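Local coordinates for kinesin-like protein Nod (PDB 3DC4) that hydrolyses ATP, binds microtubules and tracks their plus ends as a nonmotile kinesin that drives chromosome movement, and is required to segregate non-exchange chromosomes in meiosis, at residues L195-I198 with L199-T203; S320-L323 with S324-F328; V284-Y287 with R288-V291. One frame throughout, in Å; residues are numbered along the deposited sequence.

In the fold
From the N terminus, interaction 1 comes first, on helix 192-204. Interaction 3 follows, in the loop between helices 267-279 and 291-295. Interaction 2 comes last, on helix 319-335. Interactions 1 and 2 join successive turns of one helix; interaction 3 is a tight turn within a loop. None closes a long loop. They lie in series and neither nest nor cross. Interactions 1 and 2 are on opposite sides of the chain's centre, their centres about 32 Å apart. The first packs on strand 220-229 and the second on strand 305-312, both in the large mixed sheet of the kinesin motor domain. Interaction 3 lies against helix 267-279, and its nearest atoms are about 11 Å from those of interaction 2.

Interaction 1: L195-I198 with L199-T203; sequences LHHI and LELGT
The backbone N of Leu-201 gives its hydrogen to His-197 O at 2.8 Å. It is one of four i to i+4 bonds that run through this part of helix 192-204 of the kinesin motor domain. Gly-202 N bonds to Ile-198 O at 2.9 Å.

The buried side is built round Leu-199. Its CG stands beside the backbone N (chi1 -72°) and rests 3.3 Å from Leu-195 O. From there the two methyls part. CD1 meets Leu-195 CG one turn back at 4.0 Å, and CD2 meets Ile-198 CD1 at 3.7 Å. Ile-198 has CG1 between its own N and carbonyl carbon (chi1 75°), which turns CD1 back over the backbone, 3.3 Å from Leu-199 N. Val-224 of strand 220-229 touches both Ile-198 and Leu-199. Leu-128 of helix 127-141 also reaches Leu-199. With an alanine here in place of the leucine, CG and both methyls are gone, which would probably open a gap between Leu-195, Ile-198 and Val-224.

The other side is polar and partly exposed. Glu-200 runs out extended, and its OE2 forms a salt bridge with Arg-204. The carboxylate stands almost upright to the His-196 ring, the planes 82° apart. Its OE1 lies at the ring edge, in the ring plane, 3.0 Å from His-196 CE1.

Interaction 2: S320-L323 with S324-F328; sequences SETL and STLRF
Ser-320 and Ser-324 begin a set of backbone bonds along helix 319-335. Ser-324 N donates to Ser-320 O at 3.1 Å, and Thr-325 N to Glu-321 O at 3.0 Å. Leu-326 N and Arg-327 N continue the pattern on Thr-322 O and Leu-323 O, the last of these bonds measuring 2.8 Å between Arg-327 N and Leu-323 O.

Two hydroxyls lie close to the same acceptors. Ser-324 OG is 3.0 Å from Ser-320 O, and Thr-325 OG1 is 3.1 Å from Glu-321 O. Both oxygens stand beside their own backbone N (chi1 -65° in Ser-324, -67° in Thr-325), which folds them back toward the preceding turn. Each may add a second bond to a carbonyl that already holds a backbone N-H, but each proton has another acceptor within reach. The hydroxyl of Thr-322 stands the same way; it bonds to Ser-313 O, and weakly to Asp-318 O.

The apolar contacts are fewer. Thr-322 and Leu-326 lie side by side and point the same way, with Thr-322 CG2 3.6 Å from Leu-326 CD1. Val-58 of strand 55-58 and Ile-312 of strand 305-312 touch both side chains, so this face is buried. On the exposed side the aliphatic part of Arg-327 starts close to the backbone of the turn before it, its CG 3.2 Å from Leu-323 O, and the chain then bends at chi3.

Further along, the Phe-328 ring meets that of Tyr-101 edge to face, and Tyr-101 OH bonds to Thr-325 O. Glu-321 touches Gln-103 of the ADP pocket. This is the closing helix of the kinesin catalytic core, packed against the central sheet beside the P-loop; in plus-end-directed kinesins with an N-terminal motor, the neck linker follows the corresponding helix.

Interaction 3: V284-Y287 with R288-V291; sequences VIPY and RDSV
The carboxylate of Asp-289 lies against the ring of Pro-286, with Asp-289 CG 3.7 Å from Pro-286 CB. Asp-289 CB also rests on the backbone of the same residue, 3.2 Å from Pro-286 O. The polar end has its own partner: OD2 forms a salt bridge with Lys-273 of helix 267-279. The carboxylate is thus shared between the proline ring and that helix.

The backbone closes the turn. Asp-289 N donates to Pro-286 O at 3.1 Å. The C=O to donor angle is only 114°, and the donor sits well above the carbonyl plane. It therefore meets the oxygen off its lone pairs, as the tight i to i+3 step of a short 3-10 turn brings about. One residue earlier, Pro-286 is the centre of an inverse gamma turn, with Tyr-287 N bonded to Ile-285 O at 2.7 Å. A water links the two segments alongside. It donates to Ile-285 O and accepts from Arg-288 N, at 2.9 Å from the latter.

Tyr-287 has CG beside its backbone N (chi1 -72°), and this carries the ring back to Ile-285. Ile-285 CG2 sits 3.4 Å above the ring plane, over its centre, as a CH-pi contact. Tyr-287 OH bonds to Leu-300 O. Tyr-287 O is hydrogen-bonded with Thr-293 OG1 and Thr-294 OG1, the latter also paired with Ser-290 O.

Ser-290 is the N-cap of helix 291-295, and its OG is hydrogen-bonded to Thr-293 OG1. The run from Pro-286 to Ser-290 matches the Pro-Tyr-Arg-Asp-Ser motif of kinesins. In relatives this loop and the helix after it belong to the microtubule-binding face, and they probably do so here.

Interaction 1: L195-I198 with L199-T203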
loop_
_atom_site.group_PDB
_atom_site.type_symbol
_atom_site.label_atom_id
_atom_site.label_comp_id
_atom_site.label_asym_id
_atom_site.label_seq_id
_atom_site.Cartn_x
_atom_site.Cartn_y
_atom_site.Cartn_z
ATOM N N LEU A 195 0.254 0.199 18.019
ATOM C CA LEU A 195 0.497 -0.290 16.667
ATOM C C LEU A 195 1.298 -1.575 16.785
ATOM O O LEU A 195 1.032 -2.554 16.098
ATOM C CB LEU A 195 1.290 0.740 15.861
ATOM C CG LEU A 195 1.784 0.304 14.473
ATOM C CD1 LEU A 195 0.594 -0.077 13.585
ATOM C CD2 LEU A 195 2.562 1.460 13.847
ATOM N N HIS A 196 2.281 -1.565 17.672
ATOM C CA HIS A 196 3.106 -2.742 17.877
ATOM C C HIS A 196 2.235 -3.928 18.293
ATOM O O HIS A 196 2.434 -5.047 17.822
ATOM C CB HIS A 196 4.168 -2.454 18.938
ATOM C CG HIS A 196 5.113 -3.589 19.163
ATOM N ND1 HIS A 196 4.724 -4.773 19.753
ATOM C CD2 HIS A 196 6.424 -3.737 18.856
ATOM C CE1 HIS A 196 5.754 -5.598 19.802
ATOM N NE2 HIS A 196 6.798 -4.995 19.263
ATOM N N HIS A 197 1.256 -3.678 19.159
ATOM C CA HIS A 197 0.363 -4.739 19.615
ATOM C C HIS A 197 -0.438 -5.355 18.470
ATOM O O HIS A 197 -0.450 -6.577 18.309
ATOM C CB HIS A 197 -0.599 -4.202 20.679
ATOM C CG HIS A 197 -1.674 -5.170 21.071
ATOM N ND1 HIS A 197 -1.403 -6.375 21.680
ATOM C CD2 HIS A 197 -3.021 -5.110 20.938
ATOM C CE1 HIS A 197 -2.537 -7.017 21.907
ATOM N NE2 HIS A 197 -3.532 -6.271 21.466
ATOM N N ILE A 198 -1.103 -4.516 17.675
ATOM C CA ILE A 198 -1.912 -5.029 16.572
ATOM C C ILE A 198 -1.073 -5.764 15.533
ATOM O O ILE A 198 -1.524 -6.756 14.956
ATOM C CB ILE A 198 -2.746 -3.904 15.870
ATOM C CG1 ILE A 198 -1.859 -3.028 14.983
ATOM C CG2 ILE A 198 -3.461 -3.061 16.910
ATOM C CD1 ILE A 198 -1.925 -3.398 13.501
ATOM N N LEU A 199 0.148 -5.293 15.294
ATOM C CA LEU A 199 1.013 -5.949 14.318
ATOM C C LEU A 199 1.490 -7.298 14.837
ATOM O O LEU A 199 1.561 -8.272 14.089
ATOM C CB LEU A 199 2.220 -5.070 13.984
ATOM C CG LEU A 199 1.922 -3.831 13.144
ATOM C CD1 LEU A 199 3.207 -3.058 12.895
ATOM C CD2 LEU A 199 1.291 -4.267 11.819
ATOM N N GLU A 200 1.809 -7.346 16.126
ATOM C CA GLU A 200 2.271 -8.578 16.748
ATOM C C GLU A 200 1.115 -9.577 16.806
ATOM O O GLU A 200 1.274 -10.755 16.476
ATOM C CB GLU A 200 2.787 -8.291 18.162
ATOM C CG GLU A 200 3.344 -9.502 18.892
ATOM C CD GLU A 200 3.804 -9.164 20.301
ATOM O OE1 GLU A 200 4.766 -8.375 20.441
ATOM O OE2 GLU A 200 3.202 -9.682 21.271
ATOM N N LEU A 201 -0.052 -9.094 17.222
ATOM C CA LEU A 201 -1.237 -9.937 17.316
ATOM C C LEU A 201 -1.604 -10.489 15.947
ATOM O O LEU A 201 -1.833 -11.690 15.787
ATOM C CB LEU A 201 -2.412 -9.131 17.875
ATOM C CG LEU A 201 -3.781 -9.818 17.891
ATOM C CD1 LEU A 201 -3.767 -10.986 18.869
ATOM C CD2 LEU A 201 -4.845 -8.810 18.283
ATOM N N GLY A 202 -1.660 -9.603 14.960
ATOM C CA GLY A 202 -2.006 -10.018 13.616
ATOM C C GLY A 202 -1.008 -10.995 13.025
ATOM O O GLY A 202 -1.387 -11.956 12.354
ATOM N N THR A 203 0.273 -10.757 13.280
ATOM C CA THR A 203 1.322 -11.622 12.759
ATOM C C THR A 203 1.205 -13.037 13.307
ATOM O O THR A 203 1.398 -14.008 12.578
ATOM C CB THR A 203 2.707 -11.068 13.099
ATOM O OG1 THR A 203 2.835 -9.753 12.549
ATOM C CG2 THR A 203 3.796 -11.957 12.515
#

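Interaction 2: S320-L323 with S324-F328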
loop_
_atom_site.group_PDB
_atom_site.type_symbol
_atom_site.label_atom_id
_atom_site.label_comp_id
_atom_site.label_asym_id
_atom_site.label_seq_id
_atom_site.Cartn_x
_atom_site.Cartn_y
_atom_site.Cartn_z
ATOM N N SER A 320 13.616 -11.328 -15.131
ATOM C CA SER A 320 12.274 -11.606 -15.617
ATOM C C SER A 320 11.182 -11.108 -14.667
ATOM O O SER A 320 10.189 -10.526 -15.098
ATOM C CB SER A 320 12.124 -13.108 -15.842
ATOM O OG SER A 320 10.924 -13.402 -16.522
ATOM N N GLU A 321 11.371 -11.345 -13.377
ATOM C CA GLU A 321 10.398 -10.905 -12.384
ATOM C C GLU A 321 10.413 -9.384 -12.304
ATOM O O GLU A 321 9.374 -8.736 -12.189
ATOM C CB GLU A 321 10.730 -11.509 -11.018
ATOM C CG GLU A 321 10.593 -13.030 -10.965
ATOM C CD GLU A 321 9.236 -13.510 -11.467
ATOM O OE1 GLU A 321 8.260 -12.732 -11.394
ATOM O OE2 GLU A 321 9.138 -14.671 -11.927
ATOM N N THR A 322 11.605 -8.815 -12.372
ATOM C CA THR A 322 11.746 -7.366 -12.325
ATOM C C THR A 322 11.020 -6.734 -13.512
ATOM O O THR A 322 10.254 -5.783 -13.339
ATOM C CB THR A 322 13.232 -6.986 -12.326
ATOM O OG1 THR A 322 13.798 -7.346 -11.058
ATOM C CG2 THR A 322 13.431 -5.489 -12.550
ATOM N N LEU A 323 11.246 -7.260 -14.715
ATOM C CA LEU A 323 10.581 -6.724 -15.905
ATOM C C LEU A 323 9.063 -6.795 -15.777
ATOM O O LEU A 323 8.350 -5.873 -16.181
ATOM C CB LEU A 323 11.024 -7.494 -17.156
ATOM C CG LEU A 323 12.455 -7.157 -17.597
ATOM C CD1 LEU A 323 12.887 -8.044 -18.761
ATOM C CD2 LEU A 323 12.511 -5.688 -18.005
ATOM N N SER A 324 8.563 -7.898 -15.235
ATOM C CA SER A 324 7.120 -8.075 -15.073
ATOM C C SER A 324 6.550 -7.003 -14.156
ATOM O O SER A 324 5.507 -6.404 -14.431
ATOM C CB SER A 324 6.828 -9.470 -14.507
ATOM O OG SER A 324 7.203 -10.482 -15.431
ATOM N N THR A 325 7.270 -6.756 -13.072
ATOM C CA THR A 325 6.865 -5.765 -12.092
ATOM C C THR A 325 6.875 -4.353 -12.685
ATOM O O THR A 325 5.939 -3.578 -12.483
ATOM C CB THR A 325 7.806 -5.838 -10.873
ATOM O OG1 THR A 325 7.614 -7.080 -10.185
ATOM C CG2 THR A 325 7.531 -4.709 -9.913
ATOM N N LEU A 326 7.918 -4.037 -13.446
ATOM C CA LEU A 326 8.013 -2.716 -14.056
ATOM C C LEU A 326 6.975 -2.536 -15.169
ATOM O O LEU A 326 6.397 -1.454 -15.304
ATOM C CB LEU A 326 9.442 -2.472 -14.572
ATOM C CG LEU A 326 10.483 -2.448 -13.445
ATOM C CD1 LEU A 326 11.891 -2.516 -14.001
ATOM C CD2 LEU A 326 10.292 -1.187 -12.608
ATOM N N ARG A 327 6.724 -3.584 -15.954
ATOM C CA ARG A 327 5.735 -3.478 -17.024
ATOM C C ARG A 327 4.358 -3.201 -16.413
ATOM O O ARG A 327 3.579 -2.415 -16.950
ATOM C CB ARG A 327 5.721 -4.758 -17.881
ATOM C CG ARG A 327 6.924 -4.852 -18.829
ATOM C CD ARG A 327 6.983 -6.188 -19.549
ATOM N NE ARG A 327 5.775 -6.443 -20.322
ATOM C CZ ARG A 327 5.551 -5.983 -21.548
ATOM N NH1 ARG A 327 6.459 -5.240 -22.163
ATOM N NH2 ARG A 327 4.405 -6.258 -22.151
ATOM N N PHE A 328 4.065 -3.823 -15.277
ATOM C CA PHE A 328 2.779 -3.569 -14.643
ATOM C C PHE A 328 2.691 -2.099 -14.231
ATOM O O PHE A 328 1.629 -1.478 -14.349
ATOM C CB PHE A 328 2.572 -4.460 -13.413
ATOM C CG PHE A 328 1.315 -4.142 -12.660
ATOM C CD1 PHE A 328 0.080 -4.632 -13.083
ATOM C CD2 PHE A 328 1.356 -3.266 -11.581
ATOM C CE1 PHE A 328 -1.090 -4.241 -12.443
ATOM C CE2 PHE A 328 0.201 -2.871 -10.940
ATOM C CZ PHE A 328 -1.031 -3.359 -11.371
#

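Interaction 3: V284-Y287 with R288-V291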
loop_
_atom_site.group_PDB
_atom_site.type_symbol
_atom_site.label_atom_id
_atom_site.label_comp_id
_atom_site.label_asym_id
_atom_site.label_seq_id
_atom_site.Cartn_x
_atom_site.Cartn_y
_atom_site.Cartn_z
ATOM N N VAL A 284 -20.382 0.490 -14.181
ATOM C CA VAL A 284 -20.238 -0.704 -13.358
ATOM C C VAL A 284 -18.755 -0.988 -13.130
ATOM O O VAL A 284 -18.018 -1.283 -14.071
ATOM C CB VAL A 284 -20.885 -1.938 -14.025
ATOM C CG1 VAL A 284 -20.873 -3.114 -13.058
ATOM C CG2 VAL A 284 -22.308 -1.615 -14.452
ATOM N N ILE A 285 -18.324 -0.897 -11.875
ATOM C CA ILE A 285 -16.929 -1.128 -11.517
ATOM C C ILE A 285 -16.692 -2.577 -11.103
ATOM O O ILE A 285 -17.385 -3.105 -10.232
ATOM C CB ILE A 285 -16.505 -0.198 -10.368
ATOM C CG1 ILE A 285 -16.864 1.246 -10.723
ATOM C CG2 ILE A 285 -15.007 -0.319 -10.118
ATOM C CD1 ILE A 285 -16.627 2.232 -9.605
ATOM N N PRO A 286 -15.695 -3.236 -11.719
ATOM C CA PRO A 286 -15.359 -4.633 -11.425
ATOM C C PRO A 286 -14.700 -4.856 -10.066
ATOM O O PRO A 286 -13.645 -5.482 -9.974
ATOM C CB PRO A 286 -14.445 -5.011 -12.586
ATOM C CG PRO A 286 -13.711 -3.735 -12.839
ATOM C CD PRO A 286 -14.812 -2.695 -12.769
ATOM N N TYR A 287 -15.330 -4.349 -9.012
ATOM C CA TYR A 287 -14.794 -4.509 -7.666
ATOM C C TYR A 287 -14.693 -5.981 -7.273
ATOM O O TYR A 287 -13.718 -6.397 -6.643
ATOM C CB TYR A 287 -15.671 -3.767 -6.648
ATOM C CG TYR A 287 -15.568 -2.255 -6.713
ATOM C CD1 TYR A 287 -16.698 -1.466 -6.922
ATOM C CD2 TYR A 287 -14.337 -1.613 -6.545
ATOM C CE1 TYR A 287 -16.605 -0.075 -6.963
ATOM C CE2 TYR A 287 -14.233 -0.224 -6.586
ATOM C CZ TYR A 287 -15.370 0.539 -6.795
ATOM O OH TYR A 287 -15.281 1.912 -6.843
ATOM N N ARG A 288 -15.694 -6.772 -7.649
ATOM C CA ARG A 288 -15.703 -8.188 -7.299
ATOM C C ARG A 288 -14.780 -9.066 -8.136
ATOM O O ARG A 288 -14.776 -10.288 -7.986
ATOM C CB ARG A 288 -17.136 -8.732 -7.341
ATOM C CG ARG A 288 -18.009 -8.175 -6.229
ATOM C CD ARG A 288 -19.275 -8.989 -6.041
ATOM N NE ARG A 288 -19.999 -8.597 -4.833
ATOM C CZ ARG A 288 -21.039 -9.261 -4.336
ATOM N NH1 ARG A 288 -21.481 -10.354 -4.944
ATOM N NH2 ARG A 288 -21.635 -8.831 -3.231
ATOM N N ASP A 289 -13.996 -8.446 -9.012
ATOM C CA ASP A 289 -13.057 -9.198 -9.836
ATOM C C ASP A 289 -12.007 -9.874 -8.955
ATOM O O ASP A 289 -11.379 -10.849 -9.365
ATOM C CB ASP A 289 -12.380 -8.273 -10.854
ATOM C CG ASP A 289 -13.019 -8.358 -12.229
ATOM O OD1 ASP A 289 -14.191 -8.772 -12.309
ATOM O OD2 ASP A 289 -12.352 -8.007 -13.226
ATOM N N SER A 290 -11.823 -9.358 -7.743
ATOM C CA SER A 290 -10.858 -9.933 -6.805
ATOM C C SER A 290 -11.176 -9.504 -5.384
ATOM O O SER A 290 -11.849 -8.501 -5.165
ATOM C CB SER A 290 -9.433 -9.483 -7.133
ATOM O OG SER A 290 -9.236 -8.131 -6.755
ATOM N N VAL A 291 -10.680 -10.269 -4.421
ATOM C CA VAL A 291 -10.898 -9.958 -3.019
ATOM C C VAL A 291 -10.232 -8.633 -2.663
ATOM O O VAL A 291 -10.763 -7.862 -1.869
ATOM C CB VAL A 291 -10.323 -11.054 -2.113
ATOM C CG1 VAL A 291 -10.524 -10.675 -0.658
ATOM C CG2 VAL A 291 -11.002 -12.383 -2.417
HETATM O O HOH W 1 -18.028 -5.449 -8.687
#